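Local coordinates for putative amino acid binding protein (Streptococcus mutans, PDB 4C0R) that probably captures glutathione outside the cell and delivers it to the cystine ABC importer TcyBC, here holding oxidized glutathione disulfide, at residues L145-I149 / S166-I171; N89-V95 / F159-I165; N68-Y72 / Y191-I195. The contacts are given in a common frame with arbitrary orientation. Residues are numbered along the deposited sequence.

All three contacts touch the bound glutathione disulfide, and they lie round it in the two-lobed solute-binding fold. Contacts 1 and 2 sit in one lobe, their centres about 9 Å apart: both use helix 164-173, which follows strand 160-163 directly, and their segments alternate along the chain. Gln-148 meets Lys-160, and Ala-167 packs on Val-92 and Val-94. Contact 3 approaches the ligand from the other lobe, about 16 Å from contact 2 and about 18 Å from contact 1, centre to centre. It closes a long loop in which both others are nested, and meets contact 2 where Asn-69 approaches Asn-89 and Glu-163. Strands 81-96 and 191-196, neighbours in one sheet, also connect contacts 2 and 3.

Contact 1. Residues L145-I149 / S166-I171. With CD (cadmium ion), chain G; GDS (oxidized glutathione disulfide), chain C.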
loop_
_atom_site.group_PDB
_atom_site.type_symbol
_atom_site.label_atom_id
_atom_site.label_comp_id
_atom_site.label_asym_id
_atom_site.label_seq_id
_atom_site.Cartn_x
_atom_site.Cartn_y
_atom_site.Cartn_z
ATOM N N LEU A 145 4.711 -1.567 9.853
ATOM C CA LEU A 145 3.316 -1.290 10.159
ATOM C C LEU A 145 2.814 -2.131 11.303
ATOM O O LEU A 145 2.090 -1.630 12.175
ATOM C CB LEU A 145 2.511 -1.528 8.904
ATOM C CG LEU A 145 0.975 -1.375 9.066
ATOM C CD1 LEU A 145 0.552 0.044 9.455
ATOM C CD2 LEU A 145 0.246 -1.887 7.800
ATOM N N ALA A 146 3.095 -3.428 11.291
ATOM C CA ALA A 146 2.613 -4.274 12.386
ATOM C C ALA A 146 3.170 -3.774 13.728
ATOM O O ALA A 146 2.491 -3.819 14.724
ATOM C CB ALA A 146 2.996 -5.723 12.132
ATOM N N HIS A 147 4.428 -3.330 13.724
ATOM C CA HIS A 147 5.098 -2.819 14.912
ATOM C C HIS A 147 4.293 -1.603 15.425
ATOM O O HIS A 147 4.093 -1.436 16.619
ATOM C CB HIS A 147 6.532 -2.411 14.544
ATOM C CG HIS A 147 7.395 -2.029 15.710
ATOM N ND1 HIS A 147 8.030 -2.961 16.509
ATOM C CD2 HIS A 147 7.721 -0.811 16.221
ATOM C CE1 HIS A 147 8.723 -2.337 17.449
ATOM N NE2 HIS A 147 8.546 -1.033 17.304
ATOM N N GLN A 148 3.889 -0.736 14.499
ATOM C CA GLN A 148 3.209 0.482 14.873
ATOM C C GLN A 148 1.814 0.155 15.382
ATOM O O GLN A 148 1.356 0.757 16.393
ATOM C CB GLN A 148 3.126 1.458 13.718
ATOM C CG GLN A 148 4.489 1.909 13.112
ATOM C CD GLN A 148 4.243 2.787 11.906
ATOM O OE1 GLN A 148 3.564 3.761 12.010
ATOM N NE2 GLN A 148 4.782 2.412 10.764
ATOM N N ILE A 149 1.142 -0.798 14.742
ATOM C CA ILE A 149 -0.181 -1.204 15.187
ATOM C C ILE A 149 -0.129 -1.834 16.584
ATOM O O ILE A 149 -0.905 -1.479 17.484
ATOM C CB ILE A 149 -0.887 -2.085 14.148
ATOM C CG1 ILE A 149 -1.188 -1.239 12.922
ATOM C CG2 ILE A 149 -2.147 -2.734 14.724
ATOM C CD1 ILE A 149 -1.798 -2.001 11.781
ATOM N N SER A 166 -4.772 -4.023 5.250
ATOM C CA SER A 166 -3.662 -4.391 6.107
ATOM C C SER A 166 -3.993 -4.231 7.584
ATOM O O SER A 166 -3.627 -5.054 8.387
ATOM C CB SER A 166 -2.391 -3.601 5.796
ATOM O OG SER A 166 -1.810 -4.035 4.592
ATOM N N ALA A 167 -4.696 -3.147 7.927
ATOM C CA ALA A 167 -5.045 -2.947 9.337
ATOM C C ALA A 167 -5.811 -4.148 9.881
ATOM O O ALA A 167 -5.496 -4.671 10.951
ATOM C CB ALA A 167 -5.844 -1.681 9.519
ATOM N N GLU A 168 -6.850 -4.536 9.169
ATOM C CA GLU A 168 -7.719 -5.627 9.596
ATOM C C GLU A 168 -6.958 -6.942 9.619
ATOM O O GLU A 168 -7.081 -7.744 10.556
ATOM C CB GLU A 168 -8.986 -5.686 8.747
ATOM C CG GLU A 168 -9.897 -4.486 8.985
ATOM C CD GLU A 168 -11.250 -4.630 8.366
ATOM O OE1 GLU A 168 -11.381 -5.237 7.285
ATOM O OE2 GLU A 168 -12.183 -4.082 8.980
ATOM N N THR A 169 -6.143 -7.153 8.597
ATOM C CA THR A 169 -5.390 -8.395 8.503
ATOM C C THR A 169 -4.449 -8.574 9.685
ATOM O O THR A 169 -4.409 -9.633 10.311
ATOM C CB THR A 169 -4.579 -8.450 7.182
ATOM O OG1 THR A 169 -5.483 -8.486 6.063
ATOM C CG2 THR A 169 -3.642 -9.617 7.184
ATOM N N ILE A 170 -3.704 -7.531 10.006
ATOM C CA ILE A 170 -2.728 -7.551 11.104
ATOM C C ILE A 170 -3.422 -7.699 12.449
ATOM O O ILE A 170 -3.005 -8.492 13.257
ATOM C CB ILE A 170 -1.865 -6.297 11.073
ATOM C CG1 ILE A 170 -0.913 -6.363 9.901
ATOM C CG2 ILE A 170 -1.053 -6.192 12.349
ATOM C CD1 ILE A 170 -0.280 -5.022 9.554
ATOM N N ILE A 171 -4.497 -6.939 12.684
ATOM C CA ILE A 171 -5.198 -7.042 13.946
ATOM C C ILE A 171 -5.725 -8.446 14.141
ATOM O O ILE A 171 -5.708 -8.960 15.253
ATOM C CB ILE A 171 -6.375 -6.044 13.999
ATOM C CG1 ILE A 171 -5.833 -4.608 14.157
ATOM C CG2 ILE A 171 -7.386 -6.454 15.085
ATOM C CD1 ILE A 171 -6.884 -3.571 13.843
HETATM CD CD CD G . 7.948 -5.193 16.041
HETATM C CD1 GDS C . 10.395 2.179 6.483
HETATM N N2 GDS C . 9.365 1.584 7.345
HETATM C CA2 GDS C . 8.915 0.300 6.947
HETATM C C2 GDS C . 9.681 -0.902 7.374
HETATM O O2 GDS C . 9.603 -1.970 6.731
HETATM C CB2 GDS C . 7.730 0.053 6.095
HETATM S SG2 GDS C . 6.780 1.521 5.761
HETATM N N3 GDS C . 10.512 -0.780 8.553
HETATM C CA3 GDS C . 11.355 -1.903 8.962
HETATM C C3 GDS C . 12.758 -1.466 8.546
HETATM O OE3 GDS C . 13.770 -1.749 9.261
HETATM O OE4 GDS C . 12.965 -0.799 7.490
HETATM N N4 GDS C . 3.572 1.825 5.387
HETATM C CA4 GDS C . 3.273 1.883 6.798
HETATM C C4 GDS C . 3.109 3.296 7.235
HETATM O OE5 GDS C . 2.823 4.216 6.408
HETATM O OE6 GDS C . 3.204 3.523 8.473
HETATM C C5 GDS C . 3.850 0.551 4.801
HETATM O O5 GDS C . 3.790 -0.467 5.488
HETATM C CA5 GDS C . 4.273 0.622 3.403
HETATM N N5 GDS C . 3.680 1.574 2.558
HETATM C CB5 GDS C . 5.719 0.314 3.192
HETATM S SG5 GDS C . 6.708 1.731 3.743
HETATM C CA6 GDS C . 0.163 4.360 1.082
HETATM C C6 GDS C . 1.081 5.091 0.114
HETATM O OE7 GDS C . 1.918 5.911 0.580
HETATM O OE8 GDS C . 1.022 4.872 -1.120
HETATM N N6 GDS C . -0.855 3.658 0.278
HETATM C CB6 GDS C . 0.927 3.432 1.955
HETATM C CG6 GDS C . 1.952 2.650 1.103
HETATM C CD6 GDS C . 2.427 1.488 1.948
HETATM O O6 GDS C . 1.805 0.432 2.132
HETATM O O HOH W 1 6.148 -6.082 14.430
HETATM O O HOH W 2 6.524 -5.268 17.768
#
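Two helices meet here at a steep angle: the N-to-C directions of segments 145-149 and 166-171 are 71° apart and their axes no closer than 10.3 Å, so side chains bridge most of the gap. The main bump is Ile-170. Its side chain reaches from helix 164-173 into the hollow formed by Leu-145, Ala-146 and Ile-149, residues that share one side of helix 145-153. Ile-170 CD1 lies 3.6 Å from Leu-145 CD2 and 4.0 Å from Ile-149 CD1, while Ile-170 CG2 sits 4.1 Å from Ala-146 CB. The small alanine leaves room for that branch. In return, Leu-145 CD2 settles 3.7 Å from Ser-166 CB, and Ile-149 spreads over the other helix: its CD1 comes 4.2 Å from Ala-167 CA, its CG2 4.2 Å from Ile-171 CG1. Ser-166 turns its hydroxyl to the backbone of Asn-14, and Ala-167 rests on Val-92 and Val-94 of strand 81-96, which lies against this helix.

Polar groups of helix 145-153 work off the interface. Gln-148 NE2 donates to the glutathione disulfide at OE6, 3.0 Å away, and His-147 ND1 binds a cadmium ion at 2.3 Å. No hydrogen bond joins 145-149 to 166-171. The joint is therefore purely apolar, held by the fit of aliphatic side chains, while the same helix turn presents its amide to the ligand.

Contact 2. Residues N89-V95 / F159-I165; sequences NPLVLVV and FKIFEKI. With GDS (oxidized glutathione disulfide), chain C.
Build two extended antiparallel strands, 91-95 and 160-163, axes 4.6 Å apart, directions at 150°, the second turning helical at Lys-164 and Ile-165 (phi/psi about -60/-46). Hydrogen-bonded pairs Val-92/Phe-162 and Val-94/Lys-160 put their side chains on one face; non-hydrogen-bonded Leu-93/Ile-161 uses the other, and in non-hydrogen-bonded Leu-91/Glu-163 the side chains diverge.

The backbone ladder runs Val-92 N to Phe-162 O (2.9 Å), Phe-162 N to Val-92 O (3.1 Å), Val-94 N to Lys-160 O (2.8 Å), Lys-160 N to Val-94 O (2.9 Å) and, past the strand, Lys-164 N to Pro-90 O (2.8 Å). Asn-89 (chi1 t) accepts at OD1 from Ile-165 N (3.1 Å) in the helix's first turn.

Leu-93 (t, p) packs CD1 3.5 Å from Phe-159 CD2 and 3.8 Å from Ile-161 CG1.

Lys-160 (t, p, t, t) donates from NZ to glutathione disulfide OE6 (2.7 Å), the ligand's N6 donates to OE2 of Glu-163 (m, p) at 2.9 Å, and the ring edge of Phe-162 (chi1 t) brings CZ to 3.3 Å from ligand O6.

Thus an antiparallel pair runs into a helix whose N-cap, Glu-163, binds the ligand's amino nitrogen in the two-lobed family 3 solute-binding fold.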
loop_
_atom_site.group_PDB
_atom_site.type_symbol
_atom_site.label_atom_id
_atom_site.label_comp_id
_atom_site.label_asym_id
_atom_site.label_seq_id
_atom_site.Cartn_x
_atom_site.Cartn_y
_atom_site.Cartn_z
ATOM N N ASN A 89 -8.704 0.192 -1.601
ATOM C CA ASN A 89 -8.292 -0.054 -0.241
ATOM C C ASN A 89 -8.434 1.198 0.603
ATOM O O ASN A 89 -7.503 2.014 0.735
ATOM C CB ASN A 89 -6.854 -0.499 -0.274
ATOM C CG ASN A 89 -6.373 -1.133 0.992
ATOM O OD1 ASN A 89 -7.123 -1.293 1.946
ATOM N ND2 ASN A 89 -5.108 -1.543 0.994
ATOM N N PRO A 90 -9.633 1.409 1.200
ATOM C CA PRO A 90 -9.849 2.673 1.862
ATOM C C PRO A 90 -9.175 2.777 3.210
ATOM O O PRO A 90 -8.750 1.792 3.789
ATOM C CB PRO A 90 -11.380 2.719 2.019
ATOM C CG PRO A 90 -11.771 1.356 2.176
ATOM C CD PRO A 90 -10.817 0.542 1.260
ATOM N N LEU A 91 -9.048 4.011 3.706
ATOM C CA LEU A 91 -8.366 4.222 4.949
ATOM C C LEU A 91 -9.236 3.987 6.150
ATOM O O LEU A 91 -10.463 4.228 6.138
ATOM C CB LEU A 91 -7.815 5.651 5.066
ATOM C CG LEU A 91 -6.693 5.962 4.124
ATOM C CD1 LEU A 91 -6.364 7.454 4.270
ATOM C CD2 LEU A 91 -5.504 5.113 4.456
ATOM N N VAL A 92 -8.575 3.579 7.213
ATOM C CA VAL A 92 -9.183 3.485 8.547
ATOM C C VAL A 92 -8.273 4.114 9.625
ATOM O O VAL A 92 -7.075 4.302 9.447
ATOM C CB VAL A 92 -9.498 2.052 8.980
ATOM C CG1 VAL A 92 -10.477 1.453 8.070
ATOM C CG2 VAL A 92 -8.189 1.187 9.066
ATOM N N LEU A 93 -8.904 4.459 10.740
ATOM C CA LEU A 93 -8.282 4.867 11.934
ATOM C C LEU A 93 -8.273 3.648 12.853
ATOM O O LEU A 93 -9.314 3.074 13.136
ATOM C CB LEU A 93 -9.184 5.967 12.517
ATOM C CG LEU A 93 -8.891 6.822 13.697
ATOM C CD1 LEU A 93 -7.467 7.355 13.713
ATOM C CD2 LEU A 93 -9.908 7.968 13.661
ATOM N N VAL A 94 -7.103 3.231 13.296
ATOM C CA VAL A 94 -6.934 2.146 14.222
ATOM C C VAL A 94 -6.729 2.747 15.619
ATOM O O VAL A 94 -5.823 3.536 15.826
ATOM C CB VAL A 94 -5.686 1.315 13.897
ATOM C CG1 VAL A 94 -5.533 0.165 14.874
ATOM C CG2 VAL A 94 -5.761 0.815 12.439
ATOM N N VAL A 95 -7.593 2.363 16.541
ATOM C CA VAL A 95 -7.590 2.870 17.906
ATOM C C VAL A 95 -7.997 1.752 18.837
ATOM O O VAL A 95 -8.598 0.761 18.420
ATOM C CB VAL A 95 -8.625 4.032 18.112
ATOM C CG1 VAL A 95 -8.252 5.282 17.267
ATOM C CG2 VAL A 95 -10.029 3.541 17.814
ATOM N N PHE A 159 -3.169 6.280 18.152
ATOM C CA PHE A 159 -3.915 5.828 16.996
ATOM C C PHE A 159 -2.947 5.571 15.857
ATOM O O PHE A 159 -1.800 6.072 15.914
ATOM C CB PHE A 159 -4.964 6.865 16.527
ATOM C CG PHE A 159 -4.394 8.123 15.932
ATOM C CD1 PHE A 159 -4.100 9.207 16.725
ATOM C CD2 PHE A 159 -4.164 8.240 14.568
ATOM C CE1 PHE A 159 -3.616 10.347 16.193
ATOM C CE2 PHE A 159 -3.694 9.376 14.011
ATOM C CZ PHE A 159 -3.403 10.465 14.842
ATOM N N LYS A 160 -3.417 4.857 14.821
ATOM C CA LYS A 160 -2.656 4.730 13.561
ATOM C C LYS A 160 -3.655 4.751 12.400
ATOM O O LYS A 160 -4.615 4.001 12.392
ATOM C CB LYS A 160 -1.851 3.426 13.528
ATOM C CG LYS A 160 -1.123 3.132 12.211
ATOM C CD LYS A 160 -0.061 4.170 11.894
ATOM C CE LYS A 160 0.659 3.826 10.601
ATOM N NZ LYS A 160 1.639 4.859 10.216
ATOM N N ILE A 161 -3.393 5.612 11.429
ATOM C CA ILE A 161 -4.163 5.667 10.194
ATOM C C ILE A 161 -3.462 4.844 9.098
ATOM O O ILE A 161 -2.267 4.991 8.858
ATOM C CB ILE A 161 -4.379 7.088 9.675
ATOM C CG1 ILE A 161 -5.120 7.919 10.723
ATOM C CG2 ILE A 161 -5.131 7.080 8.348
ATOM C CD1 ILE A 161 -5.175 9.388 10.377
ATOM N N PHE A 162 -4.184 3.900 8.518
ATOM C CA PHE A 162 -3.630 3.117 7.417
ATOM C C PHE A 162 -4.740 2.530 6.597
ATOM O O PHE A 162 -5.913 2.565 7.004
ATOM C CB PHE A 162 -2.743 1.969 7.967
ATOM C CG PHE A 162 -1.734 1.480 6.919
ATOM C CD1 PHE A 162 -0.662 2.301 6.546
ATOM C CD2 PHE A 162 -1.914 0.302 6.273
ATOM C CE1 PHE A 162 0.228 1.913 5.545
ATOM C CE2 PHE A 162 -1.012 -0.091 5.252
ATOM C CZ PHE A 162 0.072 0.735 4.913
ATOM N N GLU A 163 -4.403 1.932 5.451
ATOM C CA GLU A 163 -5.402 1.187 4.657
ATOM C C GLU A 163 -6.056 0.051 5.467
ATOM O O GLU A 163 -5.401 -0.629 6.229
ATOM C CB GLU A 163 -4.740 0.610 3.409
ATOM C CG GLU A 163 -4.520 1.598 2.270
ATOM C CD GLU A 163 -3.382 2.567 2.393
ATOM O OE1 GLU A 163 -2.491 2.401 3.244
ATOM O OE2 GLU A 163 -3.423 3.494 1.596
ATOM N N LYS A 164 -7.357 -0.128 5.242
ATOM C CA LYS A 164 -8.169 -1.094 5.927
ATOM C C LYS A 164 -7.693 -2.522 5.768
ATOM O O LYS A 164 -7.696 -3.249 6.721
ATOM C CB LYS A 164 -9.601 -0.998 5.383
ATOM C CG LYS A 164 -10.621 -1.766 6.178
ATOM C CD LYS A 164 -12.016 -1.265 5.841
ATOM C CE LYS A 164 -13.026 -1.812 6.849
ATOM N NZ LYS A 164 -14.372 -1.354 6.495
ATOM N N ILE A 165 -7.339 -2.939 4.559
ATOM C CA ILE A 165 -7.052 -4.342 4.334
ATOM C C ILE A 165 -5.859 -4.791 5.216
ATOM O O ILE A 165 -5.942 -5.808 5.933
ATOM C CB ILE A 165 -6.810 -4.622 2.859
ATOM C CG1 ILE A 165 -8.073 -4.431 2.008
ATOM C CG2 ILE A 165 -6.285 -6.072 2.688
ATOM C CD1 ILE A 165 -7.849 -4.377 0.539
HETATM C CD1 GDS C . 10.395 2.179 6.483
HETATM N N2 GDS C . 9.365 1.584 7.345
HETATM C CA2 GDS C . 8.915 0.300 6.947
HETATM C C2 GDS C . 9.681 -0.902 7.374
HETATM O O2 GDS C . 9.603 -1.970 6.731
HETATM C CB2 GDS C . 7.730 0.053 6.095
HETATM S SG2 GDS C . 6.780 1.521 5.761
HETATM N N3 GDS C . 10.512 -0.780 8.553
HETATM C CA3 GDS C . 11.355 -1.903 8.962
HETATM C C3 GDS C . 12.758 -1.466 8.546
HETATM O OE3 GDS C . 13.770 -1.749 9.261
HETATM O OE4 GDS C . 12.965 -0.799 7.490
HETATM N N4 GDS C . 3.572 1.825 5.387
HETATM C CA4 GDS C . 3.273 1.883 6.798
HETATM C C4 GDS C . 3.109 3.296 7.235
HETATM O OE5 GDS C . 2.823 4.216 6.408
HETATM O OE6 GDS C . 3.204 3.523 8.473
HETATM C C5 GDS C . 3.850 0.551 4.801
HETATM O O5 GDS C . 3.790 -0.467 5.488
HETATM C CA5 GDS C . 4.273 0.622 3.403
HETATM N N5 GDS C . 3.680 1.574 2.558
HETATM C CB5 GDS C . 5.719 0.314 3.192
HETATM S SG5 GDS C . 6.708 1.731 3.743
HETATM C CA6 GDS C . 0.163 4.360 1.082
HETATM C C6 GDS C . 1.081 5.091 0.114
HETATM O OE7 GDS C . 1.918 5.911 0.580
HETATM O OE8 GDS C . 1.022 4.872 -1.120
HETATM N N6 GDS C . -0.855 3.658 0.278
HETATM C CB6 GDS C . 0.927 3.432 1.955
HETATM C CG6 GDS C . 1.952 2.650 1.103
HETATM C CD6 GDS C . 2.427 1.488 1.948
HETATM O O6 GDS C . 1.805 0.432 2.132
HETATM O O HOH W 3 -5.691 4.008 0.309
#

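Contact 3. Residues N68-Y72 / Y191-I195. With GDS (oxidized glutathione disulfide), chain C.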
loop_
_atom_site.group_PDB
_atom_site.type_symbol
_atom_site.label_atom_id
_atom_site.label_comp_id
_atom_site.label_asym_id
_atom_site.label_seq_id
_atom_site.Cartn_x
_atom_site.Cartn_y
_atom_site.Cartn_z
ATOM N N ASN A 68 3.956 -1.982 -3.673
ATOM C CA ASN A 68 3.795 -2.130 -2.236
ATOM C C ASN A 68 2.578 -1.306 -1.771
ATOM O O ASN A 68 2.725 -0.317 -1.069
ATOM C CB ASN A 68 5.067 -1.668 -1.483
ATOM C CG ASN A 68 5.196 -2.309 -0.119
ATOM O OD1 ASN A 68 5.997 -3.239 0.100
ATOM N ND2 ASN A 68 4.385 -1.853 0.804
ATOM N N ASN A 69 1.379 -1.703 -2.140
ATOM C CA ASN A 69 0.156 -0.984 -1.690
ATOM C C ASN A 69 0.274 0.531 -2.007
ATOM O O ASN A 69 -0.082 1.377 -1.183
ATOM C CB ASN A 69 -0.013 -1.219 -0.201
ATOM C CG ASN A 69 -1.262 -0.600 0.418
ATOM O OD1 ASN A 69 -2.362 -0.689 -0.118
ATOM N ND2 ASN A 69 -1.079 0.001 1.584
ATOM N N ILE A 70 0.754 0.843 -3.206
ATOM C CA ILE A 70 1.087 2.229 -3.542
ATOM C C ILE A 70 -0.071 3.004 -4.114
ATOM O O ILE A 70 -0.658 2.605 -5.097
ATOM C CB ILE A 70 2.235 2.252 -4.546
ATOM C CG1 ILE A 70 3.500 1.663 -3.920
ATOM C CG2 ILE A 70 2.559 3.662 -5.067
ATOM C CD1 ILE A 70 4.659 1.365 -4.956
ATOM N N SER A 71 -0.399 4.125 -3.486
ATOM C CA SER A 71 -1.453 5.016 -3.910
ATOM C C SER A 71 -0.999 5.948 -5.040
ATOM O O SER A 71 0.179 6.180 -5.230
ATOM C CB SER A 71 -1.832 5.952 -2.740
ATOM O OG SER A 71 -2.315 5.233 -1.633
ATOM N N TYR A 72 -1.970 6.493 -5.760
ATOM C CA TYR A 72 -1.696 7.592 -6.687
ATOM C C TYR A 72 -1.506 8.892 -5.917
ATOM O O TYR A 72 -2.362 9.271 -5.075
ATOM C CB TYR A 72 -2.917 7.810 -7.578
ATOM C CG TYR A 72 -2.699 8.946 -8.530
ATOM C CD1 TYR A 72 -1.972 8.742 -9.671
ATOM C CD2 TYR A 72 -3.216 10.201 -8.270
ATOM C CE1 TYR A 72 -1.754 9.767 -10.578
ATOM C CE2 TYR A 72 -2.979 11.260 -9.200
ATOM C CZ TYR A 72 -2.268 10.980 -10.337
ATOM O OH TYR A 72 -1.950 11.954 -11.306
ATOM N N TYR A 191 -7.458 3.770 -4.714
ATOM C CA TYR A 191 -6.882 2.721 -5.495
ATOM C C TYR A 191 -5.404 2.534 -5.186
ATOM O O TYR A 191 -4.719 3.468 -4.734
ATOM C CB TYR A 191 -7.081 2.992 -6.972
ATOM C CG TYR A 191 -8.510 2.881 -7.511
ATOM C CD1 TYR A 191 -9.450 2.166 -6.858
ATOM C CD2 TYR A 191 -8.838 3.442 -8.732
ATOM C CE1 TYR A 191 -10.758 2.030 -7.391
ATOM C CE2 TYR A 191 -10.084 3.273 -9.280
ATOM C CZ TYR A 191 -11.022 2.553 -8.604
ATOM O OH TYR A 191 -12.307 2.381 -9.160
ATOM N N VAL A 192 -4.899 1.349 -5.476
ATOM C CA VAL A 192 -3.466 1.139 -5.405
ATOM C C VAL A 192 -3.012 0.543 -6.742
ATOM O O VAL A 192 -3.858 0.032 -7.539
ATOM C CB VAL A 192 -3.071 0.336 -4.264
ATOM C CG1 VAL A 192 -3.318 1.137 -2.915
ATOM C CG2 VAL A 192 -3.768 -0.983 -4.320
ATOM N N TYR A 193 -1.719 0.642 -7.026
ATOM C CA TYR A 193 -1.214 0.510 -8.391
ATOM C C TYR A 193 0.185 -0.035 -8.412
ATOM O O TYR A 193 0.881 0.097 -7.386
ATOM C CB TYR A 193 -1.020 1.927 -8.964
ATOM C CG TYR A 193 -2.256 2.775 -9.047
ATOM C CD1 TYR A 193 -2.715 3.530 -7.960
ATOM C CD2 TYR A 193 -2.967 2.812 -10.216
ATOM C CE1 TYR A 193 -3.872 4.320 -8.060
ATOM C CE2 TYR A 193 -4.137 3.559 -10.322
ATOM C CZ TYR A 193 -4.564 4.334 -9.272
ATOM O OH TYR A 193 -5.714 5.088 -9.415
ATOM N N PHE A 194 0.622 -0.524 -9.550
ATOM C CA PHE A 194 2.048 -0.657 -9.837
ATOM C C PHE A 194 2.544 0.678 -10.339
ATOM O O PHE A 194 1.813 1.398 -11.029
ATOM C CB PHE A 194 2.302 -1.676 -10.930
ATOM C CG PHE A 194 1.961 -3.094 -10.527
ATOM C CD1 PHE A 194 2.727 -3.762 -9.582
ATOM C CD2 PHE A 194 0.877 -3.753 -11.093
ATOM C CE1 PHE A 194 2.423 -5.066 -9.219
ATOM C CE2 PHE A 194 0.585 -5.080 -10.727
ATOM C CZ PHE A 194 1.361 -5.712 -9.809
ATOM N N ILE A 195 3.797 1.020 -10.038
ATOM C CA ILE A 195 4.422 2.154 -10.654
ATOM C C ILE A 195 5.663 1.719 -11.422
ATOM O O ILE A 195 6.190 0.636 -11.210
ATOM C CB ILE A 195 4.782 3.260 -9.645
ATOM C CG1 ILE A 195 5.728 2.742 -8.559
ATOM C CG2 ILE A 195 3.552 3.916 -9.040
ATOM C CD1 ILE A 195 6.239 3.869 -7.621
HETATM C CD1 GDS C . 10.395 2.179 6.483
HETATM N N2 GDS C . 9.365 1.584 7.345
HETATM C CA2 GDS C . 8.915 0.300 6.947
HETATM C C2 GDS C . 9.681 -0.902 7.374
HETATM O O2 GDS C . 9.603 -1.970 6.731
HETATM C CB2 GDS C . 7.730 0.053 6.095
HETATM S SG2 GDS C . 6.780 1.521 5.761
HETATM N N3 GDS C . 10.512 -0.780 8.553
HETATM C CA3 GDS C . 11.355 -1.903 8.962
HETATM C C3 GDS C . 12.758 -1.466 8.546
HETATM O OE3 GDS C . 13.770 -1.749 9.261
HETATM O OE4 GDS C . 12.965 -0.799 7.490
HETATM N N4 GDS C . 3.572 1.825 5.387
HETATM C CA4 GDS C . 3.273 1.883 6.798
HETATM C C4 GDS C . 3.109 3.296 7.235
HETATM O OE5 GDS C . 2.823 4.216 6.408
HETATM O OE6 GDS C . 3.204 3.523 8.473
HETATM C C5 GDS C . 3.850 0.551 4.801
HETATM O O5 GDS C . 3.790 -0.467 5.488
HETATM C CA5 GDS C . 4.273 0.622 3.403
HETATM N N5 GDS C . 3.680 1.574 2.558
HETATM C CB5 GDS C . 5.719 0.314 3.192
HETATM S SG5 GDS C . 6.708 1.731 3.743
HETATM C CA6 GDS C . 0.163 4.360 1.082
HETATM C C6 GDS C . 1.081 5.091 0.114
HETATM O OE7 GDS C . 1.918 5.911 0.580
HETATM O OE8 GDS C . 1.022 4.872 -1.120
HETATM N N6 GDS C . -0.855 3.658 0.278
HETATM C CB6 GDS C . 0.927 3.432 1.955
HETATM C CG6 GDS C . 1.952 2.650 1.103
HETATM C CD6 GDS C . 2.427 1.488 1.948
HETATM O O6 GDS C . 1.805 0.432 2.132
HETATM O O HOH W 4 1.568 -1.281 -5.120
HETATM O O HOH W 5 -4.835 4.642 -2.187
HETATM O O HOH W 6 -4.717 6.155 -5.018
#
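Ile-70 gives up the most surface to this contact, with Tyr-193 and Val-192 next. The carbonyl of Ile-70 is the focus: Tyr-193 N donates to Ile-70 O at 2.9 Å, though with a bent angle of 131°, and Val-192 CA offers a CA-H...O contact to that same Ile-70 O at 3.2 Å. Ile-70 CD1 meets Ile-195 CD1 at 4.0 Å. The Tyr-193 ring lies with its edge toward Ile-70 O and carries CE1 to 3.7 Å from Tyr-72 CB. Val-192 CG1 lies 3.5 Å from Asn-69 OD1.

Here strand 65-71 of the mixed sheet in this periplasmic-binding-protein-type fold leaves its course: the chain turns a corner at Asn-68 and Asn-69, the latter with a positive phi of 53°. That bend exposes backbone to the ligand. N6 of the glutathione disulfide donates to Asn-69 O (2.8 Å) and Ser-71 OG (2.9 Å), Ser-71 N donates to OE8 of the disulfide (2.9 Å) and Asn-69 ND2 to the ligand's O6 (3.0 Å).

Waters also bridge the segments. One accepts from Asn-68 N (2.9 Å) and Ile-70 N (3.0 Å) and donates to Tyr-193 O (2.7 Å); another accepts from Tyr-72 N (2.9 Å) and donates to Tyr-191 O (2.7 Å).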